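Local coordinates for protein peroxinectin A (Dictyostelium discoideum, PDB 6ERC) that catalyses the hydrogen peroxide-driven oxidation of phenolic donors and of small anions such as iodide and thiocyanate, as a secreted haem peroxidase, at residues F278-Y284 and R466-W472; N144-Y149 and N289-S293; M312-E317 and P343-G347. One frame throughout, in Å; residues are numbered along the deposited sequence.

Interaction 1 of 3, residues F278-Y284 and R466-W472; sequences FPSYTGY and RAGDRFW
The guanidinium of Arg466 is sandwiched, with Phe278 CE2 over one face, 3.4 Å from NH2, and the backbone at Tyr281 N over the opposite face. Arg466 NH2 donates a 2.8 Å hydrogen bond to Pro279 O at the guanidinium edge, and NH1 a weak one (3.3 Å). The t, t, p side chain also lays Arg466 CG 3.3 Å from Tyr281 CD1. The CA-to-CB bond of Tyr281 (chi1 t) points toward 466-472, and its ring meets Trp472 obliquely, CE1 to CD1 at 3.6 Å. The contact joins the irregular linker between helices 247-275 and 294-300 to the C-terminal end of helix 452-467. Just beyond it, a type I turn from Asp469 to Trp472 coincides with an Asx turn (Phe471 N to Asp469 OD1, 2.9 Å); Arg5 salt-bridges Asp469. Gly283 has phi/psi 101/158, where a CB would jam against the preceding carbonyl O; the nearest CA atoms are those of Tyr284 and Ala467, 4.9 Å apart. Arg470 CA makes a CH-pi contact 3.7 Å from the centroid of the Tyr284 ring. One water bridges Tyr284 OH (2.5 Å) and Gly468 O (2.9 Å).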
loop_
_atom_site.group_PDB
_atom_site.type_symbol
_atom_site.label_atom_id
_atom_site.label_comp_id
_atom_site.label_asym_id
_atom_site.label_seq_id
_atom_site.Cartn_x
_atom_site.Cartn_y
_atom_site.Cartn_z
ATOM N N PHE A 278 15.441 11.840 5.046
ATOM C CA PHE A 278 14.489 11.807 6.150
ATOM C C PHE A 278 15.228 12.079 7.455
ATOM O O PHE A 278 16.315 11.530 7.673
ATOM C CB PHE A 278 13.765 10.462 6.214
ATOM C CG PHE A 278 12.449 10.519 6.937
ATOM C CD1 PHE A 278 11.328 11.047 6.318
ATOM C CD2 PHE A 278 12.335 10.052 8.234
ATOM C CE1 PHE A 278 10.115 11.106 6.982
ATOM C CE2 PHE A 278 11.124 10.108 8.903
ATOM C CZ PHE A 278 10.014 10.635 8.275
ATOM N N PRO A 279 14.685 12.912 8.344
ATOM C CA PRO A 279 15.401 13.222 9.583
ATOM C C PRO A 279 15.598 11.985 10.445
ATOM O O PRO A 279 14.913 10.970 10.305
ATOM C CB PRO A 279 14.493 14.247 10.273
ATOM C CG PRO A 279 13.144 13.977 9.721
ATOM C CD PRO A 279 13.375 13.585 8.296
ATOM N N SER A 280 16.559 12.090 11.356
ATOM C CA SER A 280 16.877 10.993 12.251
ATOM C C SER A 280 15.883 10.932 13.406
ATOM O O SER A 280 15.317 11.945 13.824
ATOM C CB SER A 280 18.302 11.152 12.777
ATOM O OG SER A 280 18.547 12.493 13.165
ATOM N N TYR A 281 15.676 9.717 13.916
ATOM C CA TYR A 281 14.748 9.491 15.019
ATOM C C TYR A 281 15.094 10.382 16.206
ATOM O O TYR A 281 16.267 10.589 16.525
ATOM C CB TYR A 281 14.792 8.015 15.423
ATOM C CG TYR A 281 13.797 7.586 16.480
ATOM C CD1 TYR A 281 12.434 7.757 16.292
ATOM C CD2 TYR A 281 14.223 6.972 17.652
ATOM C CE1 TYR A 281 11.521 7.349 17.252
ATOM C CE2 TYR A 281 13.321 6.560 18.614
ATOM C CZ TYR A 281 11.972 6.751 18.410
ATOM O OH TYR A 281 11.070 6.343 19.367
ATOM N N THR A 282 14.060 10.919 16.858
ATOM C CA THR A 282 14.234 11.810 18.001
ATOM C C THR A 282 13.584 11.278 19.275
ATOM O O THR A 282 13.413 12.042 20.233
ATOM C CB THR A 282 13.669 13.199 17.692
ATOM O OG1 THR A 282 12.274 13.091 17.386
ATOM C CG2 THR A 282 14.402 13.829 16.520
ATOM N N GLY A 283 13.212 10.003 19.315
ATOM C CA GLY A 283 12.662 9.412 20.515
ATOM C C GLY A 283 11.147 9.288 20.463
ATOM O O GLY A 283 10.452 9.986 19.718
ATOM N N TYR A 284 10.631 8.378 21.286
ATOM C CA TYR A 284 9.196 8.143 21.347
ATOM C C TYR A 284 8.495 9.303 22.037
ATOM O O TYR A 284 8.931 9.768 23.095
ATOM C CB TYR A 284 8.909 6.838 22.086
ATOM C CG TYR A 284 7.452 6.631 22.434
ATOM C CD1 TYR A 284 6.501 6.425 21.443
ATOM C CD2 TYR A 284 7.029 6.627 23.757
ATOM C CE1 TYR A 284 5.169 6.231 21.762
ATOM C CE2 TYR A 284 5.702 6.433 24.084
ATOM C CZ TYR A 284 4.777 6.235 23.085
ATOM O OH TYR A 284 3.454 6.040 23.410
ATOM N N ARG A 466 6.436 6.690 13.328
ATOM C CA ARG A 466 7.678 6.418 14.040
ATOM C C ARG A 466 7.684 7.039 15.432
ATOM O O ARG A 466 7.977 6.354 16.417
ATOM C CB ARG A 466 8.875 6.940 13.236
ATOM C CG ARG A 466 10.192 6.903 13.993
ATOM C CD ARG A 466 11.386 7.143 13.081
ATOM N NE ARG A 466 11.629 8.563 12.841
ATOM C CZ ARG A 466 12.617 9.041 12.088
ATOM N NH1 ARG A 466 13.467 8.215 11.489
ATOM N NH2 ARG A 466 12.761 10.349 11.930
ATOM N N ALA A 467 7.354 8.328 15.532
ATOM C CA ALA A 467 7.409 9.019 16.816
ATOM C C ALA A 467 6.330 8.528 17.771
ATOM O O ALA A 467 6.558 8.481 18.986
ATOM C CB ALA A 467 7.281 10.525 16.600
ATOM N N GLY A 468 5.160 8.168 17.253
ATOM C CA GLY A 468 4.083 7.676 18.086
ATOM C C GLY A 468 4.132 6.200 18.394
ATOM O O GLY A 468 3.217 5.679 19.037
ATOM N N ASP A 469 5.179 5.505 17.957
ATOM C CA ASP A 469 5.310 4.069 18.161
ATOM C C ASP A 469 6.159 3.811 19.402
ATOM O O ASP A 469 7.340 4.175 19.443
ATOM C CB ASP A 469 5.928 3.406 16.930
ATOM C CG ASP A 469 5.874 1.894 16.992
ATOM O OD1 ASP A 469 5.527 1.346 18.059
ATOM O OD2 ASP A 469 6.171 1.250 15.966
ATOM N N ARG A 470 5.549 3.182 20.411
ATOM C CA ARG A 470 6.256 2.888 21.652
ATOM C C ARG A 470 7.249 1.745 21.474
ATOM O O ARG A 470 8.237 1.665 22.211
ATOM C CB ARG A 470 5.245 2.559 22.755
ATOM C CG ARG A 470 5.853 2.360 24.138
ATOM C CD ARG A 470 4.780 2.315 25.223
ATOM N NE ARG A 470 3.899 1.154 25.100
ATOM C CZ ARG A 470 4.047 0.008 25.763
ATOM N NH1 ARG A 470 5.048 -0.161 26.615
ATOM N NH2 ARG A 470 3.185 -0.981 25.572
ATOM N N PHE A 471 7.010 0.865 20.503
ATOM C CA PHE A 471 7.883 -0.267 20.228
ATOM C C PHE A 471 8.825 -0.009 19.053
ATOM O O PHE A 471 9.321 -0.964 18.444
ATOM C CB PHE A 471 7.044 -1.518 19.954
ATOM C CG PHE A 471 6.303 -2.040 21.155
ATOM C CD1 PHE A 471 5.141 -1.425 21.593
ATOM C CD2 PHE A 471 6.755 -3.162 21.833
ATOM C CE1 PHE A 471 4.454 -1.909 22.691
ATOM C CE2 PHE A 471 6.071 -3.651 22.929
ATOM C CZ PHE A 471 4.919 -3.024 23.358
ATOM N N TRP A 472 9.076 1.256 18.716
ATOM C CA TRP A 472 9.969 1.559 17.606
ATOM C C TRP A 472 11.365 1.024 17.900
ATOM O O TRP A 472 11.885 1.172 19.009
ATOM C CB TRP A 472 10.016 3.066 17.349
ATOM C CG TRP A 472 10.777 3.408 16.109
ATOM C CD1 TRP A 472 12.027 3.952 16.034
ATOM C CD2 TRP A 472 10.344 3.210 14.760
ATOM N NE1 TRP A 472 12.398 4.108 14.719
ATOM C CE2 TRP A 472 11.381 3.658 13.917
ATOM C CE3 TRP A 472 9.178 2.698 14.182
ATOM C CZ2 TRP A 472 11.284 3.614 12.530
ATOM C CZ3 TRP A 472 9.085 2.654 12.807
ATOM C CH2 TRP A 472 10.131 3.107 11.996
HETATM O O HOH W 1 2.122 4.920 21.559
#

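Interaction 2 of 3, residues N144-Y149 and N289-S293; sequences NSLGSY and NAQVS. With NA (sodium ion), chain K.
This is a buried loop-to-loop contact in which the back of a sodium-binding loop, 144-149, rests on residues 289-293, the linker leading into helix 294-300. Neither segment is regular apart from Asn144, at the end of strand 139-144, and the nearest CA atoms are those of Ser148 and Gln291, 5.2 Å apart. Gly147 O and Tyr149 O bind the sodium at 2.6 and 2.3 Å; Asn82, Asp151 and Asn153 complete the site. The alternating ligands at 147, 149, 151 and 153, together with Asn82 next to the predicted catalytic His81, resemble the calcium loop of mammalian haem peroxidases. Between the two liganding carbonyls, Ser148 (chi1 m) sends its side chain toward 289-293, where OG accepts a weak hydrogen bond from Val292 N at 3.5 Å. The ring of Tyr149 (chi1 m) brings CE1 to 3.4 Å from Ala290 CB. Tyr149 OH accepts from a water (2.9 Å), which accepts from Ala290 N (3.0 Å); Tyr149 OH is also hydrogen-bonded to Gln19 O. An Asx turn, Gln291 N to Asn289 OD1 at 3.0 Å, bends the linker. Gln291 (chi1 t, chi2 p) folds so that NE2 lies 3.7 Å from Asn144 CB, while OE1 is hydrogen-bonded to Thr24 OG1. Asn144 OD1 accepts from Leu85 N, and Asn144 ND2 lies 4.1 Å from Val292 CG2.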
loop_
_atom_site.group_PDB
_atom_site.type_symbol
_atom_site.label_atom_id
_atom_site.label_comp_id
_atom_site.label_asym_id
_atom_site.label_seq_id
_atom_site.Cartn_x
_atom_site.Cartn_y
_atom_site.Cartn_z
ATOM N N ASN A 144 -10.337 2.617 9.589
ATOM C CA ASN A 144 -9.153 1.866 9.184
ATOM C C ASN A 144 -9.278 0.435 9.698
ATOM O O ASN A 144 -9.167 0.186 10.905
ATOM C CB ASN A 144 -7.871 2.514 9.714
ATOM C CG ASN A 144 -6.618 1.868 9.154
ATOM O OD1 ASN A 144 -6.695 0.949 8.338
ATOM N ND2 ASN A 144 -5.466 2.350 9.574
ATOM N N SER A 145 -9.507 -0.505 8.788
ATOM C CA SER A 145 -9.620 -1.917 9.150
ATOM C C SER A 145 -8.260 -2.603 9.245
ATOM O O SER A 145 -8.098 -3.746 8.810
ATOM C CB SER A 145 -10.526 -2.629 8.148
ATOM O OG SER A 145 -11.864 -2.175 8.263
ATOM N N LEU A 146 -7.273 -1.920 9.816
ATOM C CA LEU A 146 -5.928 -2.455 9.948
ATOM C C LEU A 146 -5.187 -1.630 10.989
ATOM O O LEU A 146 -5.463 -0.441 11.165
ATOM C CB LEU A 146 -5.180 -2.423 8.612
ATOM C CG LEU A 146 -4.250 -3.598 8.314
ATOM C CD1 LEU A 146 -5.048 -4.852 7.995
ATOM C CD2 LEU A 146 -3.322 -3.249 7.169
ATOM N N GLY A 147 -4.250 -2.273 11.683
ATOM C CA GLY A 147 -3.433 -1.570 12.651
ATOM C C GLY A 147 -2.570 -0.513 11.991
ATOM O O GLY A 147 -1.923 -0.780 10.974
ATOM N N SER A 148 -2.549 0.692 12.561
ATOM C CA SER A 148 -1.827 1.803 11.954
ATOM C C SER A 148 -0.318 1.694 12.121
ATOM O O SER A 148 0.423 2.370 11.398
ATOM C CB SER A 148 -2.309 3.126 12.551
ATOM O OG SER A 148 -3.691 3.317 12.305
ATOM N N TYR A 149 0.152 0.870 13.053
ATOM C CA TYR A 149 1.580 0.732 13.294
ATOM C C TYR A 149 2.201 -0.244 12.306
ATOM O O TYR A 149 1.564 -1.201 11.859
ATOM C CB TYR A 149 1.839 0.252 14.724
ATOM C CG TYR A 149 1.296 1.176 15.790
ATOM C CD1 TYR A 149 2.033 2.266 16.231
ATOM C CD2 TYR A 149 0.049 0.954 16.356
ATOM C CE1 TYR A 149 1.541 3.115 17.204
ATOM C CE2 TYR A 149 -0.452 1.797 17.331
ATOM C CZ TYR A 149 0.297 2.876 17.752
ATOM O OH TYR A 149 -0.201 3.718 18.722
ATOM N N ASN A 289 0.100 10.856 17.801
ATOM C CA ASN A 289 -0.839 9.835 17.355
ATOM C C ASN A 289 -0.332 9.236 16.050
ATOM O O ASN A 289 -0.175 9.950 15.054
ATOM C CB ASN A 289 -2.238 10.425 17.175
ATOM C CG ASN A 289 -3.276 9.373 16.832
ATOM O OD1 ASN A 289 -2.982 8.181 16.794
ATOM N ND2 ASN A 289 -4.503 9.813 16.592
ATOM N N ALA A 290 -0.071 7.930 16.061
ATOM C CA ALA A 290 0.429 7.230 14.885
ATOM C C ALA A 290 -0.670 6.841 13.905
ATOM O O ALA A 290 -0.355 6.334 12.823
ATOM C CB ALA A 290 1.189 5.973 15.315
ATOM N N GLN A 291 -1.939 7.060 14.255
ATOM C CA GLN A 291 -3.046 6.683 13.387
ATOM C C GLN A 291 -2.855 7.268 11.992
ATOM O O GLN A 291 -2.369 8.390 11.833
ATOM C CB GLN A 291 -4.367 7.167 13.989
ATOM C CG GLN A 291 -5.614 6.723 13.235
ATOM C CD GLN A 291 -5.971 5.275 13.491
ATOM O OE1 GLN A 291 -5.753 4.752 14.584
ATOM N NE2 GLN A 291 -6.528 4.617 12.482
ATOM N N VAL A 292 -3.240 6.493 10.976
ATOM C CA VAL A 292 -3.078 6.934 9.596
ATOM C C VAL A 292 -4.058 8.062 9.296
ATOM O O VAL A 292 -5.194 8.074 9.785
ATOM C CB VAL A 292 -3.276 5.754 8.628
ATOM C CG1 VAL A 292 -3.233 6.231 7.172
ATOM C CG2 VAL A 292 -2.225 4.682 8.871
ATOM N N SER A 293 -3.620 9.017 8.482
ATOM C CA SER A 293 -4.481 10.108 8.056
ATOM C C SER A 293 -5.272 9.702 6.822
ATOM O O SER A 293 -4.802 8.935 5.977
ATOM C CB SER A 293 -3.665 11.364 7.750
ATOM O OG SER A 293 -2.900 11.188 6.571
HETATM NA NA NA K . -0.078 -2.653 11.053
HETATM O O HOH W 2 0.191 6.615 18.712
#

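Interaction 3 of 3, residues M312-E317 and P343-G347; sequences MEYYSE and PLIRG. With NAG (2-acetamido-2-deoxy-beta-D-glucopyranose), chain E.
The edge of a two-stranded antiparallel hairpin, strand 311-315 paired with 321-326, packs on helix 342-350; the axes of segments 312-315 and 343-347 approach to 5.6 Å, with 116° between their N-to-C directions. Pro343 O is the main acceptor: Tyr315 N donates to it at 3.2 Å, Gly347 N makes a weak bond to it within the helix at 3.4 Å, and Tyr314 CA adds a CA-H...O contact at 3.5 Å. Tyr315 O receives a weak hydrogen bond from Arg346 NH1 at 3.0 Å, and Pro343 CA touches it at 3.1 Å. Arg346, chi1 m and then extended, is further satisfied by Ile501 O at NE and Asn500 O at NH2. Glu313 forms a salt bridge with Arg321, and Tyr314 OH is hydrogen-bonded to Ala336 O. Glu313 and Gly347 have CA atoms 4.5 Å apart; a CB on Gly347 would clash with Glu313 O. Leu344 CD2 lies over the Tyr314 ring, 3.3 Å from CZ, and 3.8 Å from Met312 CG. At the outer end, Ser316 OG is 3.4 Å from C8 of a glycan N-acetylglucosamine.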
loop_
_atom_site.group_PDB
_atom_site.type_symbol
_atom_site.label_atom_id
_atom_site.label_comp_id
_atom_site.label_asym_id
_atom_site.label_seq_id
_atom_site.Cartn_x
_atom_site.Cartn_y
_atom_site.Cartn_z
ATOM N N MET A 312 6.000 -7.819 -15.718
ATOM C CA MET A 312 6.729 -8.388 -14.592
ATOM C C MET A 312 7.827 -9.281 -15.162
ATOM O O MET A 312 7.536 -10.308 -15.784
ATOM C CB MET A 312 5.772 -9.165 -13.693
ATOM C CG MET A 312 6.268 -9.412 -12.295
ATOM S SD MET A 312 4.873 -9.578 -11.168
ATOM C CE MET A 312 4.427 -7.866 -10.954
ATOM N N GLU A 313 9.082 -8.881 -14.965
ATOM C CA GLU A 313 10.212 -9.557 -15.592
ATOM C C GLU A 313 10.624 -10.808 -14.818
ATOM O O GLU A 313 10.518 -10.873 -13.589
ATOM C CB GLU A 313 11.408 -8.609 -15.697
ATOM C CG GLU A 313 11.227 -7.461 -16.684
ATOM C CD GLU A 313 11.216 -7.924 -18.132
ATOM O OE1 GLU A 313 11.774 -9.007 -18.418
ATOM O OE2 GLU A 313 10.650 -7.209 -18.987
ATOM N N TYR A 314 11.101 -11.805 -15.563
ATOM C CA TYR A 314 11.635 -13.046 -15.011
ATOM C C TYR A 314 13.038 -13.260 -15.554
ATOM O O TYR A 314 13.262 -13.148 -16.763
ATOM C CB TYR A 314 10.767 -14.255 -15.377
ATOM C CG TYR A 314 9.492 -14.385 -14.585
ATOM C CD1 TYR A 314 8.409 -13.552 -14.831
ATOM C CD2 TYR A 314 9.362 -15.360 -13.606
ATOM C CE1 TYR A 314 7.234 -13.675 -14.112
ATOM C CE2 TYR A 314 8.193 -15.493 -12.881
ATOM C CZ TYR A 314 7.131 -14.650 -13.138
ATOM O OH TYR A 314 5.963 -14.774 -12.420
ATOM N N TYR A 315 13.973 -13.586 -14.665
ATOM C CA TYR A 315 15.342 -13.889 -15.053
ATOM C C TYR A 315 15.773 -15.200 -14.413
ATOM O O TYR A 315 15.350 -15.538 -13.306
ATOM C CB TYR A 315 16.301 -12.761 -14.649
ATOM C CG TYR A 315 16.251 -11.565 -15.571
ATOM C CD1 TYR A 315 17.100 -11.475 -16.666
ATOM C CD2 TYR A 315 15.353 -10.530 -15.349
ATOM C CE1 TYR A 315 17.060 -10.389 -17.512
ATOM C CE2 TYR A 315 15.304 -9.436 -16.193
ATOM C CZ TYR A 315 16.161 -9.371 -17.274
ATOM O OH TYR A 315 16.123 -8.289 -18.124
ATOM N N SER A 316 16.616 -15.943 -15.125
ATOM C CA SER A 316 17.101 -17.219 -14.625
ATOM C C SER A 316 18.453 -17.042 -13.931
ATOM O O SER A 316 19.014 -15.946 -13.866
ATOM C CB SER A 316 17.189 -18.234 -15.761
ATOM O OG SER A 316 18.187 -17.871 -16.693
ATOM N N GLU A 317 18.986 -18.147 -13.402
ATOM C CA GLU A 317 20.222 -18.081 -12.631
ATOM C C GLU A 317 21.366 -17.494 -13.452
ATOM O O GLU A 317 22.145 -16.680 -12.945
ATOM C CB GLU A 317 20.592 -19.474 -12.119
ATOM C CG GLU A 317 21.662 -19.476 -11.037
ATOM C CD GLU A 317 22.085 -20.874 -10.641
ATOM O OE1 GLU A 317 21.458 -21.844 -11.116
ATOM O OE2 GLU A 317 23.050 -21.000 -9.858
ATOM N N PRO A 343 13.377 -15.991 -9.716
ATOM C CA PRO A 343 13.234 -15.331 -11.026
ATOM C C PRO A 343 12.498 -14.002 -10.957
ATOM O O PRO A 343 12.830 -13.076 -11.708
ATOM C CB PRO A 343 12.463 -16.368 -11.856
ATOM C CG PRO A 343 12.694 -17.667 -11.165
ATOM C CD PRO A 343 12.792 -17.341 -9.712
ATOM N N LEU A 344 11.500 -13.884 -10.081
ATOM C CA LEU A 344 10.828 -12.603 -9.893
ATOM C C LEU A 344 11.773 -11.578 -9.285
ATOM O O LEU A 344 11.910 -10.463 -9.804
ATOM C CB LEU A 344 9.598 -12.782 -9.005
ATOM C CG LEU A 344 8.395 -13.458 -9.661
ATOM C CD1 LEU A 344 7.419 -13.925 -8.599
ATOM C CD2 LEU A 344 7.713 -12.505 -10.635
ATOM N N ILE A 345 12.431 -11.935 -8.179
ATOM C CA ILE A 345 13.316 -10.993 -7.499
ATOM C C ILE A 345 14.315 -10.405 -8.482
ATOM O O ILE A 345 14.569 -9.195 -8.486
ATOM C CB ILE A 345 14.032 -11.679 -6.319
ATOM C CG1 ILE A 345 13.027 -12.245 -5.307
ATOM C CG2 ILE A 345 14.989 -10.701 -5.636
ATOM C CD1 ILE A 345 12.168 -11.208 -4.616
ATOM N N ARG A 346 14.903 -11.249 -9.331
ATOM C CA ARG A 346 15.880 -10.750 -10.292
ATOM C C ARG A 346 15.261 -9.694 -11.196
ATOM O O ARG A 346 15.878 -8.659 -11.466
ATOM C CB ARG A 346 16.443 -11.903 -11.124
ATOM C CG ARG A 346 17.326 -12.869 -10.351
ATOM C CD ARG A 346 18.038 -13.841 -11.286
ATOM N NE ARG A 346 18.635 -14.968 -10.569
ATOM C CZ ARG A 346 18.033 -16.135 -10.352
ATOM N NH1 ARG A 346 16.803 -16.358 -10.795
ATOM N NH2 ARG A 346 18.664 -17.091 -9.688
ATOM N N GLY A 347 14.037 -9.934 -11.668
ATOM C CA GLY A 347 13.378 -8.954 -12.514
ATOM C C GLY A 347 13.022 -7.681 -11.769
ATOM O O GLY A 347 13.171 -6.578 -12.301
HETATM C C1 NAG E . 21.203 -20.877 -18.534
HETATM C C2 NAG E . 19.681 -21.098 -18.388
HETATM C C3 NAG E . 19.052 -21.472 -19.735
HETATM C C4 NAG E . 19.462 -20.499 -20.829
HETATM C C5 NAG E . 20.978 -20.409 -20.885
HETATM C C6 NAG E . 21.480 -19.448 -21.937
HETATM C C7 NAG E . 19.475 -21.995 -16.083
HETATM C C8 NAG E . 19.897 -20.650 -15.578
HETATM N N2 NAG E . 19.399 -22.140 -17.412
HETATM O O3 NAG E . 17.636 -21.478 -19.603
HETATM O O4 NAG E . 18.978 -20.957 -22.086
HETATM O O5 NAG E . 21.464 -19.951 -19.617
HETATM O O6 NAG E . 20.416 -18.919 -22.716
HETATM O O7 NAG E . 19.220 -22.921 -15.317
#

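Overall arrangement
Interactions 1 and 2 adjoin, their centres 15 Å apart; both draw on the linker between helices 247-275 and 294-300, and their segments alternate along the chain. They meet at Tyr149, whose CE1 lies 3.6 Å from Gly468 O and whose CD1 lies 3.9 Å from Asp469 CG, so the sodium loop packs directly against the turn after helix 452-467. Interaction 2 is the one nearer the predicted catalytic residues: the Asn144 side chain is about 6 Å from the haem and about 10 Å from that of His81. Interaction 3 is remote, its centre 34 Å from that of interaction 2 across the chain's centre, yet its Met312 side chain also comes within about 6 Å of the haem.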